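Local coordinates for protein alpha-fucosidase (Bifidobacterium bifidum, PDB 2EAB) that contains the glycoside hydrolase family 95 catalytic domain of a longer 1,2-alpha-L-fucosidase and probably removes alpha-1,2-linked L-fucose from glycans, at residues Asn514-Glu517 against Ala518-Ser522; Ala435-Gly438 against Glu439-Glu442; Met586-Asp589 against Ala590-Ala594; Ser522-Pro525 against Ala526-Asp529. All blocks are in the same frame, centred on the assembly; numbering follows the deposited sequence.

Contact 1. Residues Asn514-Glu517 against Ala518-Ser522; sequences NVYE and AYEYS. With TRS (2-amino-2-hydroxymethyl-propane-1,3-diol), chain K; EDO (1,2-ethanediol), chain I; EDO (1,2-ethanediol), chain G.
Tyr-516 O and Glu-517 O accept from Glu-520 N and Tyr-521 N, four residues on, both at 3.0 Å, and Ala-518 N bonds Val-515 O, three residues back. The Tyr-516 and Tyr-519 side chains lie side by side and point the same way, the hydroxyl of Tyr-516 reaching the edge of the Tyr-519 ring. With CG anti to the backbone N (chi1 -176°), the Tyr-516 ring also comes obliquely against Glu-520, CE2 lying 3.5 Å from its CG. A leucine at Tyr-516 would probably leave a gap beside Glu-520 CG and deprive the Tyr-519 ring edge of its neighbour. This part of helix 507-520, in the catalytic domain, contributes Glu-520 to a calcium site seen in this protein, with Asp-690; no metal is bound there in this model. Glu-517 OE2 and Glu-520 OE1 stand 3.3 Å apart, a like-charged pair that Arg-820 bridges with salt bridges to both. A TRS molecule, probably from the crystallisation liquor, adds its amine, 2.7 Å from Glu-517 OE2 and 2.8 Å from Glu-520 OE2; together they probably offset the clustered negative charge. Glu-517 OE1 takes a 2.8 Å bond from 1,2-ethanediol O2, to which Tyr-521 OH also donates. Ser-522 OG donates to Ala-518 O at 2.7 Å, in the carbonyl plane and on a lone pair.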
loop_
_atom_site.group_PDB
_atom_site.type_symbol
_atom_site.label_atom_id
_atom_site.label_comp_id
_atom_site.label_asym_id
_atom_site.label_seq_id
_atom_site.Cartn_x
_atom_site.Cartn_y
_atom_site.Cartn_z
ATOM N N ASN A 514 4.291 9.427 -0.171
ATOM C CA ASN A 514 2.909 8.978 -0.344
ATOM C C ASN A 514 1.928 9.991 0.229
ATOM O O ASN A 514 0.860 10.228 -0.336
ATOM C CB ASN A 514 2.670 7.631 0.347
ATOM C CG ASN A 514 3.443 6.489 -0.274
ATOM O OD1 ASN A 514 2.891 5.689 -1.038
ATOM N ND2 ASN A 514 4.706 6.378 0.078
ATOM N N VAL A 515 2.308 10.588 1.354
ATOM C CA VAL A 515 1.484 11.592 2.017
ATOM C C VAL A 515 1.372 12.853 1.155
ATOM O O VAL A 515 0.266 13.349 0.925
ATOM C CB VAL A 515 2.007 11.910 3.443
ATOM C CG1 VAL A 515 1.243 13.068 4.055
ATOM C CG2 VAL A 515 1.891 10.684 4.334
ATOM N N TYR A 516 2.506 13.361 0.671
ATOM C CA TYR A 516 2.489 14.564 -0.157
ATOM C C TYR A 516 1.679 14.368 -1.442
ATOM O O TYR A 516 1.044 15.307 -1.933
ATOM C CB TYR A 516 3.907 15.071 -0.467
ATOM C CG TYR A 516 3.861 16.365 -1.244
ATOM C CD1 TYR A 516 3.473 17.547 -0.624
ATOM C CD2 TYR A 516 4.146 16.403 -2.609
ATOM C CE1 TYR A 516 3.383 18.741 -1.331
ATOM C CE2 TYR A 516 4.061 17.603 -3.327
ATOM C CZ TYR A 516 3.674 18.762 -2.675
ATOM O OH TYR A 516 3.574 19.957 -3.361
ATOM N N GLU A 517 1.696 13.152 -1.985
ATOM C CA GLU A 517 0.907 12.863 -3.181
ATOM C C GLU A 517 -0.587 13.119 -2.989
ATOM O O GLU A 517 -1.283 13.441 -3.949
ATOM C CB GLU A 517 1.151 11.440 -3.673
ATOM C CG GLU A 517 2.555 11.231 -4.196
ATOM C CD GLU A 517 2.632 10.269 -5.352
ATOM O OE1 GLU A 517 1.800 9.338 -5.427
ATOM O OE2 GLU A 517 3.531 10.446 -6.199
ATOM N N ALA A 518 -1.083 12.996 -1.760
ATOM C CA ALA A 518 -2.481 13.321 -1.499
ATOM C C ALA A 518 -2.786 14.762 -1.890
ATOM O O ALA A 518 -3.879 15.051 -2.389
ATOM C CB ALA A 518 -2.834 13.069 -0.048
ATOM N N TYR A 519 -1.825 15.657 -1.663
ATOM C CA TYR A 519 -1.947 17.029 -2.134
ATOM C C TYR A 519 -1.696 17.164 -3.640
ATOM O O TYR A 519 -2.460 17.840 -4.339
ATOM C CB TYR A 519 -1.046 17.995 -1.355
ATOM C CG TYR A 519 -1.194 19.404 -1.870
ATOM C CD1 TYR A 519 -2.404 20.077 -1.715
ATOM C CD2 TYR A 519 -0.165 20.046 -2.556
ATOM C CE1 TYR A 519 -2.588 21.358 -2.198
ATOM C CE2 TYR A 519 -0.346 21.355 -3.054
ATOM C CZ TYR A 519 -1.564 21.986 -2.858
ATOM O OH TYR A 519 -1.776 23.262 -3.324
ATOM N N GLU A 520 -0.639 16.531 -4.149
ATOM C CA GLU A 520 -0.323 16.623 -5.583
ATOM C C GLU A 520 -1.531 16.320 -6.449
ATOM O O GLU A 520 -1.795 17.015 -7.430
ATOM C CB GLU A 520 0.717 15.596 -5.985
ATOM C CG GLU A 520 2.125 15.875 -5.610
ATOM C CD GLU A 520 3.042 14.785 -6.136
ATOM O OE1 GLU A 520 2.576 13.629 -6.257
ATOM O OE2 GLU A 520 4.220 15.066 -6.424
ATOM N N TYR A 521 -2.237 15.244 -6.115
ATOM C CA TYR A 521 -3.325 14.761 -6.946
ATOM C C TYR A 521 -4.670 15.454 -6.678
ATOM O O TYR A 521 -5.610 15.287 -7.461
ATOM C CB TYR A 521 -3.484 13.254 -6.772
ATOM C CG TYR A 521 -2.496 12.375 -7.509
ATOM C CD1 TYR A 521 -2.788 11.891 -8.783
ATOM C CD2 TYR A 521 -1.299 11.976 -6.913
ATOM C CE1 TYR A 521 -1.914 11.046 -9.451
ATOM C CE2 TYR A 521 -0.419 11.121 -7.577
ATOM C CZ TYR A 521 -0.740 10.662 -8.845
ATOM O OH TYR A 521 0.109 9.816 -9.513
ATOM N N SER A 522 -4.772 16.222 -5.591
ATOM C CA SER A 522 -6.044 16.861 -5.230
ATOM C C SER A 522 -6.057 18.383 -5.320
ATOM O O SER A 522 -7.080 18.974 -5.685
ATOM C CB SER A 522 -6.454 16.466 -3.812
ATOM O OG SER A 522 -5.582 17.058 -2.861
HETATM C C TRS K . 6.554 12.052 -6.241
HETATM C C1 TRS K . 6.555 12.223 -7.761
HETATM C C2 TRS K . 7.640 12.902 -5.620
HETATM C C3 TRS K . 6.746 10.585 -5.860
HETATM N N TRS K . 5.263 12.519 -5.740
HETATM O O1 TRS K . 7.800 11.812 -8.345
HETATM O O2 TRS K . 7.522 14.231 -5.639
HETATM O O3 TRS K . 6.322 10.322 -4.515
HETATM C C1 EDO I . -0.571 20.896 -6.922
HETATM O O1 EDO I . 0.349 19.789 -6.666
HETATM C C2 EDO I . -1.806 20.296 -6.168
HETATM O O2 EDO I . -2.773 19.889 -7.505
HETATM C C1 EDO G . 4.072 6.959 -8.667
HETATM O O1 EDO G . 3.819 7.726 -9.947
HETATM C C2 EDO G . 2.651 6.694 -8.031
HETATM O O2 EDO G . 2.026 7.985 -7.824
#

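Contact 2. Residues Ala435-Gly438 against Glu439-Glu442; sequences ANMG and ELAE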
loop_
_atom_site.group_PDB
_atom_site.type_symbol
_atom_site.label_atom_id
_atom_site.label_comp_id
_atom_site.label_asym_id
_atom_site.label_seq_id
_atom_site.Cartn_x
_atom_site.Cartn_y
_atom_site.Cartn_z
ATOM N N ALA A 435 -5.265 5.661 -9.494
ATOM C CA ALA A 435 -6.443 4.836 -9.755
ATOM C C ALA A 435 -7.724 5.392 -9.120
ATOM O O ALA A 435 -8.701 4.662 -8.946
ATOM C CB ALA A 435 -6.196 3.383 -9.338
ATOM N N ASN A 436 -7.723 6.688 -8.808
ATOM C CA ASN A 436 -8.945 7.413 -8.425
ATOM C C ASN A 436 -9.585 6.891 -7.132
ATOM O O ASN A 436 -10.789 6.625 -7.075
ATOM C CB ASN A 436 -9.952 7.419 -9.587
ATOM C CG ASN A 436 -10.841 8.649 -9.601
ATOM O OD1 ASN A 436 -11.023 9.331 -8.590
ATOM N ND2 ASN A 436 -11.408 8.937 -10.768
ATOM N N MET A 437 -8.760 6.756 -6.098
ATOM C CA MET A 437 -9.222 6.349 -4.771
ATOM C C MET A 437 -8.580 7.239 -3.711
ATOM O O MET A 437 -8.283 6.779 -2.604
ATOM C CB MET A 437 -8.861 4.883 -4.502
ATOM C CG MET A 437 -9.425 3.908 -5.522
ATOM S SD MET A 437 -9.000 2.195 -5.196
ATOM C CE MET A 437 -7.217 2.234 -5.435
ATOM N N GLY A 438 -8.390 8.519 -4.036
ATOM C CA GLY A 438 -7.581 9.418 -3.207
ATOM C C GLY A 438 -8.027 9.522 -1.758
ATOM O O GLY A 438 -7.193 9.613 -0.850
ATOM N N GLU A 439 -9.337 9.508 -1.527
ATOM C CA GLU A 439 -9.849 9.614 -0.161
ATOM C C GLU A 439 -9.409 8.439 0.713
ATOM O O GLU A 439 -9.363 8.548 1.941
ATOM C CB GLU A 439 -11.374 9.748 -0.156
ATOM C CG GLU A 439 -12.121 8.522 -0.632
ATOM C CD GLU A 439 -12.511 8.569 -2.093
ATOM O OE1 GLU A 439 -11.734 9.087 -2.927
ATOM O OE2 GLU A 439 -13.619 8.080 -2.405
ATOM N N LEU A 440 -9.074 7.322 0.073
ATOM C CA LEU A 440 -8.707 6.111 0.793
ATOM C C LEU A 440 -7.275 6.161 1.329
ATOM O O LEU A 440 -6.852 5.262 2.057
ATOM C CB LEU A 440 -8.951 4.869 -0.067
ATOM C CG LEU A 440 -10.360 4.715 -0.655
ATOM C CD1 LEU A 440 -10.561 3.315 -1.197
ATOM C CD2 LEU A 440 -11.450 5.045 0.349
ATOM N N ALA A 441 -6.538 7.221 0.996
ATOM C CA ALA A 441 -5.225 7.465 1.589
ATOM C C ALA A 441 -5.319 8.058 2.991
ATOM O O ALA A 441 -4.317 8.113 3.704
ATOM C CB ALA A 441 -4.410 8.382 0.699
ATOM N N GLU A 442 -6.507 8.508 3.391
ATOM C CA GLU A 442 -6.660 9.181 4.683
ATOM C C GLU A 442 -6.038 8.420 5.868
ATOM O O GLU A 442 -5.311 9.023 6.655
ATOM C CB GLU A 442 -8.128 9.536 4.962
ATOM C CG GLU A 442 -8.392 10.190 6.330
ATOM C CD GLU A 442 -7.567 11.449 6.594
ATOM O OE1 GLU A 442 -7.255 12.193 5.636
ATOM O OE2 GLU A 442 -7.250 11.701 7.778
#
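Two backbone hydrogen bonds, each spanning three residues, join Met-437 to Leu-440 and Gly-438 to Ala-441. Leu-440 N reaches Met-437 O at 2.8 Å, and Ala-441 N reaches Gly-438 O at 3.1 Å. Both donors stand above the plane of the carbonyl they meet, by 39° and 55°, in keeping with the tight winding of a 3-10 turn. This turn leads directly into helix 442-450 of the catalytic domain, and Glu-442 N continues it with a bond to Glu-439 O. The apolar contact is a single one along the turn: Met-437 CB lies 4.0 Å from Leu-440 CD1. Beyond CB the methionine chain leads away, so that the two side chains meet at the base of one and a methyl of the other; both then rest on Thr-383 of helix 365-386. Among the charged groups, Glu-439 has CG between its backbone N and carbonyl carbon (chi1 67°), which together with a bend at chi2 folds the carboxylate back until OE1 is 3.6 Å from Gly-438 N. Its OE2 forms a salt bridge with Arg-333, whose guanidinium also bonds Asn-436 O and thus ties both segments together. Glu-442 OE2 pairs instead with Arg-530 on helix 525-546.

Contact 3. Residues Met586-Asp589 against Ala590-Ala594; sequences MLND and AIEAA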
loop_
_atom_site.group_PDB
_atom_site.type_symbol
_atom_site.label_atom_id
_atom_site.label_comp_id
_atom_site.label_asym_id
_atom_site.label_seq_id
_atom_site.Cartn_x
_atom_site.Cartn_y
_atom_site.Cartn_z
ATOM N N MET A 586 12.273 14.524 -0.452
ATOM C CA MET A 586 11.544 15.126 0.656
ATOM C C MET A 586 11.714 16.641 0.663
ATOM O O MET A 586 10.744 17.376 0.818
ATOM C CB MET A 586 11.984 14.547 1.998
ATOM C CG MET A 586 11.199 15.130 3.159
ATOM S SD MET A 586 11.744 14.552 4.760
ATOM C CE MET A 586 13.418 15.214 4.831
ATOM N N LEU A 587 12.951 17.102 0.515
ATOM C CA LEU A 587 13.200 18.541 0.490
ATOM C C LEU A 587 12.517 19.195 -0.709
ATOM O O LEU A 587 11.994 20.304 -0.601
ATOM C CB LEU A 587 14.700 18.840 0.507
ATOM C CG LEU A 587 15.442 18.450 1.792
ATOM C CD1 LEU A 587 16.940 18.625 1.615
ATOM C CD2 LEU A 587 14.944 19.246 3.003
ATOM N N ASN A 588 12.515 18.493 -1.837
ATOM C CA ASN A 588 11.826 18.951 -3.036
ATOM C C ASN A 588 10.325 19.130 -2.769
ATOM O O ASN A 588 9.757 20.202 -3.030
ATOM C CB ASN A 588 12.074 17.950 -4.167
ATOM C CG ASN A 588 11.913 18.562 -5.546
ATOM O OD1 ASN A 588 11.483 19.707 -5.703
ATOM N ND2 ASN A 588 12.269 17.792 -6.561
ATOM N N ASP A 589 9.699 18.085 -2.225
ATOM C CA ASP A 589 8.286 18.137 -1.848
ATOM C C ASP A 589 8.013 19.222 -0.804
ATOM O O ASP A 589 7.012 19.944 -0.906
ATOM C CB ASP A 589 7.810 16.786 -1.286
ATOM C CG ASP A 589 7.635 15.695 -2.347
ATOM O OD1 ASP A 589 7.767 15.960 -3.555
ATOM O OD2 ASP A 589 7.337 14.545 -1.949
ATOM N N ALA A 590 8.891 19.327 0.195
ATOM C CA ALA A 590 8.735 20.321 1.256
ATOM C C ALA A 590 8.774 21.745 0.709
ATOM O O ALA A 590 7.968 22.588 1.106
ATOM C CB ALA A 590 9.799 20.127 2.326
ATOM N N ILE A 591 9.710 22.003 -0.199
ATOM C CA ILE A 591 9.811 23.302 -0.860
ATOM C C ILE A 591 8.534 23.603 -1.641
ATOM O O ILE A 591 8.011 24.720 -1.580
ATOM C CB ILE A 591 11.063 23.372 -1.764
ATOM C CG1 ILE A 591 12.325 23.454 -0.898
ATOM C CG2 ILE A 591 10.995 24.572 -2.710
ATOM C CD1 ILE A 591 13.612 23.110 -1.621
ATOM N N GLU A 592 8.016 22.605 -2.349
ATOM C CA GLU A 592 6.773 22.796 -3.091
ATOM C C GLU A 592 5.580 23.066 -2.181
ATOM O O GLU A 592 4.751 23.938 -2.478
ATOM C CB GLU A 592 6.506 21.625 -4.034
ATOM C CG GLU A 592 7.509 21.545 -5.170
ATOM C CD GLU A 592 7.609 22.862 -5.923
ATOM O OE1 GLU A 592 6.570 23.328 -6.449
ATOM O OE2 GLU A 592 8.709 23.447 -5.971
ATOM N N ALA A 593 5.514 22.351 -1.060
ATOM C CA ALA A 593 4.452 22.580 -0.080
ATOM C C ALA A 593 4.538 23.996 0.492
ATOM O O ALA A 593 3.525 24.704 0.604
ATOM C CB ALA A 593 4.516 21.543 1.032
ATOM N N ALA A 594 5.754 24.409 0.834
ATOM C CA ALA A 594 6.001 25.758 1.339
ATOM C C ALA A 594 5.583 26.811 0.319
ATOM O O ALA A 594 4.860 27.750 0.657
ATOM C CB ALA A 594 7.463 25.929 1.709
HETATM O O HOH W 1 11.097 22.297 -5.089
#
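Met-586 O takes the N-H of Ala-590 at 2.8 Å, the first of four consecutive alpha-helical bonds between the segments, with each donor tilted modestly out of the carbonyl plane. The methionine side chain itself leaves the segment and packs on Leu-535 and Glu-538 of helix 525-546 and on Pro-509. Leu-587 O comes next, bonded to Ile-591 N. The ethyl branch of the isoleucine leans over the same oxygen: CG1, anti to the carbonyl carbon of its own residue (chi1 -72°), approaches Leu-587 O to 3.2 Å, and CD1 follows it. Asn-588 O accepts from Glu-592 N at 3.0 Å, and here the side chains are linked as well, through a water rather than directly. Water 1 lies 2.7 Å from Asn-588 OD1 and 2.8 Å from Glu-592 OE2, a bend at chi2 (-53°) turning the glutamate back toward it; the water has more acceptors around it than protons, so the bridge may be shared with other partners. Asp-589 closes the series, its O receiving Ala-593 N at 2.8 Å. Its buried carboxylate turns off the segment toward Tyr-516, and OD1 is hydrogen-bonded to TRS hydroxyls. One flank of helix 577-596 thus reaches a calcium site known for this protein, the Asn-588 side chain lying about 4 Å from the side chain of Asp-690 and that of Asp-589 about 5 Å from the side chain of Glu-520, on a helix packed against helices 507-520 and 525-546, consistent with the (alpha/alpha)6 barrel of family 95.

Contact 4. Residues Ser522-Pro525 against Ala526-Asp529; sequences SGDP and ALLD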
loop_
_atom_site.group_PDB
_atom_site.type_symbol
_atom_site.label_atom_id
_atom_site.label_comp_id
_atom_site.label_asym_id
_atom_site.label_seq_id
_atom_site.Cartn_x
_atom_site.Cartn_y
_atom_site.Cartn_z
ATOM N N SER A 522 -4.772 16.222 -5.591
ATOM C CA SER A 522 -6.044 16.861 -5.230
ATOM C C SER A 522 -6.057 18.383 -5.320
ATOM O O SER A 522 -7.080 18.974 -5.685
ATOM C CB SER A 522 -6.454 16.466 -3.812
ATOM O OG SER A 522 -5.582 17.058 -2.861
ATOM N N GLY A 523 -4.948 19.017 -4.947
ATOM C CA GLY A 523 -4.922 20.470 -4.775
ATOM C C GLY A 523 -5.775 20.955 -3.609
ATOM O O GLY A 523 -6.174 22.126 -3.554
ATOM N N ASP A 524 -6.047 20.058 -2.666
ATOM C CA ASP A 524 -6.901 20.351 -1.524
ATOM C C ASP A 524 -6.113 21.133 -0.474
ATOM O O ASP A 524 -5.126 20.631 0.067
ATOM C CB ASP A 524 -7.406 19.026 -0.949
ATOM C CG ASP A 524 -8.377 19.192 0.212
ATOM O OD1 ASP A 524 -8.448 20.269 0.840
ATOM O OD2 ASP A 524 -9.073 18.199 0.507
ATOM N N PRO A 525 -6.553 22.367 -0.164
ATOM C CA PRO A 525 -5.813 23.202 0.790
ATOM C C PRO A 525 -5.767 22.650 2.221
ATOM O O PRO A 525 -4.815 22.937 2.953
ATOM C CB PRO A 525 -6.561 24.540 0.739
ATOM C CG PRO A 525 -7.927 24.191 0.288
ATOM C CD PRO A 525 -7.743 23.066 -0.688
ATOM N N ALA A 526 -6.771 21.869 2.615
ATOM C CA ALA A 526 -6.765 21.240 3.937
ATOM C C ALA A 526 -5.664 20.176 4.018
ATOM O O ALA A 526 -4.984 20.045 5.041
ATOM C CB ALA A 526 -8.131 20.645 4.257
ATOM N N LEU A 527 -5.483 19.422 2.935
ATOM C CA LEU A 527 -4.400 18.446 2.864
ATOM C C LEU A 527 -3.050 19.145 2.806
ATOM O O LEU A 527 -2.088 18.692 3.426
ATOM C CB LEU A 527 -4.577 17.502 1.673
ATOM C CG LEU A 527 -5.670 16.447 1.849
ATOM C CD1 LEU A 527 -5.921 15.720 0.537
ATOM C CD2 LEU A 527 -5.305 15.460 2.952
ATOM N N LEU A 528 -2.979 20.258 2.078
ATOM C CA LEU A 528 -1.749 21.038 2.016
ATOM C C LEU A 528 -1.226 21.385 3.408
ATOM O O LEU A 528 -0.038 21.230 3.683
ATOM C CB LEU A 528 -1.951 22.312 1.196
ATOM C CG LEU A 528 -0.782 23.296 1.114
ATOM C CD1 LEU A 528 0.468 22.634 0.546
ATOM C CD2 LEU A 528 -1.197 24.478 0.257
ATOM N N ASP A 529 -2.107 21.865 4.284
ATOM C CA ASP A 529 -1.679 22.244 5.632
ATOM C C ASP A 529 -1.091 21.062 6.403
ATOM O O ASP A 529 -0.063 21.192 7.071
ATOM C CB ASP A 529 -2.829 22.870 6.419
ATOM C CG ASP A 529 -3.135 24.297 5.985
ATOM O OD1 ASP A 529 -2.411 24.847 5.122
ATOM O OD2 ASP A 529 -4.103 24.874 6.526
HETATM O O HOH W 2 -3.985 25.611 3.031
#
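Asp-524 caps the start of helix 525-546: the N-H of Ala-526 comes to its OD1 at 2.9 Å from above the carboxylate, 38° out of its plane. CG lies opposite the backbone N across the CA-CB bond (chi1 -177°), which swings the carboxylate over the first turn. The backbone of Asp-524 takes part too, its O receiving Leu-528 N at 3.0 Å in the carbonyl plane, and Pro-525 O accepts Asp-529 N at 3.2 Å. Leu-527 crosses Asp-524 at about a right angle, placing CD1 3.9 Å from its CB and 3.7 Å from Ser-522 OG. On the next turn, water 2 donates to both Pro-525 O and Asp-529 OD1, at 2.8 Å and 2.7 Å, while that carboxylate also forms a salt bridge with Lys-597. What sets Asp-524 in place is an ST turn, in which Ser-522 OG, whose proton goes to Ala-518 O, accepts Asp-524 N at 3.0 Å. Between them Gly-523 leaves helical phi/psi with a positive phi, which favours glycine. Replacing Asp-524 by an alanine would probably leave Ala-526 N without its capping acceptor and the helix start less firmly fixed. Pro-525, which has no N-H to offer, suits the first helical position, and the negative carboxylate at this N-terminus is likely to interact favourably with the helix dipole.

How the contacts relate
Contacts 1 and 4 share Ser-522, which links helix 507-520 to the cap of helix 525-546; Tyr-519 CE1 lies 3.6 Å from Leu-528 CB between them. Contact 3 covers the tyrosine side of contact 1, Tyr-516 OH touching Glu-592 CB at 3.4 Å and Tyr-516 CD2 meeting Asp-589 CG at 3.6 Å. It also meets contact 4 where Ala-593 O approaches Leu-528 CD1 (3.7 Å). One TRS molecule hydrogen-bonds both Glu-520 and Asp-589, consistent with contacts 1 and 3 lining a common pocket beside the calcium site of Glu-520 and Asp-690. Contact 2 stands apart, its nearest atoms about 5 Å from contacts 1 and 4, the side chain of Leu-440 about 10 Å from the bound calcium ion.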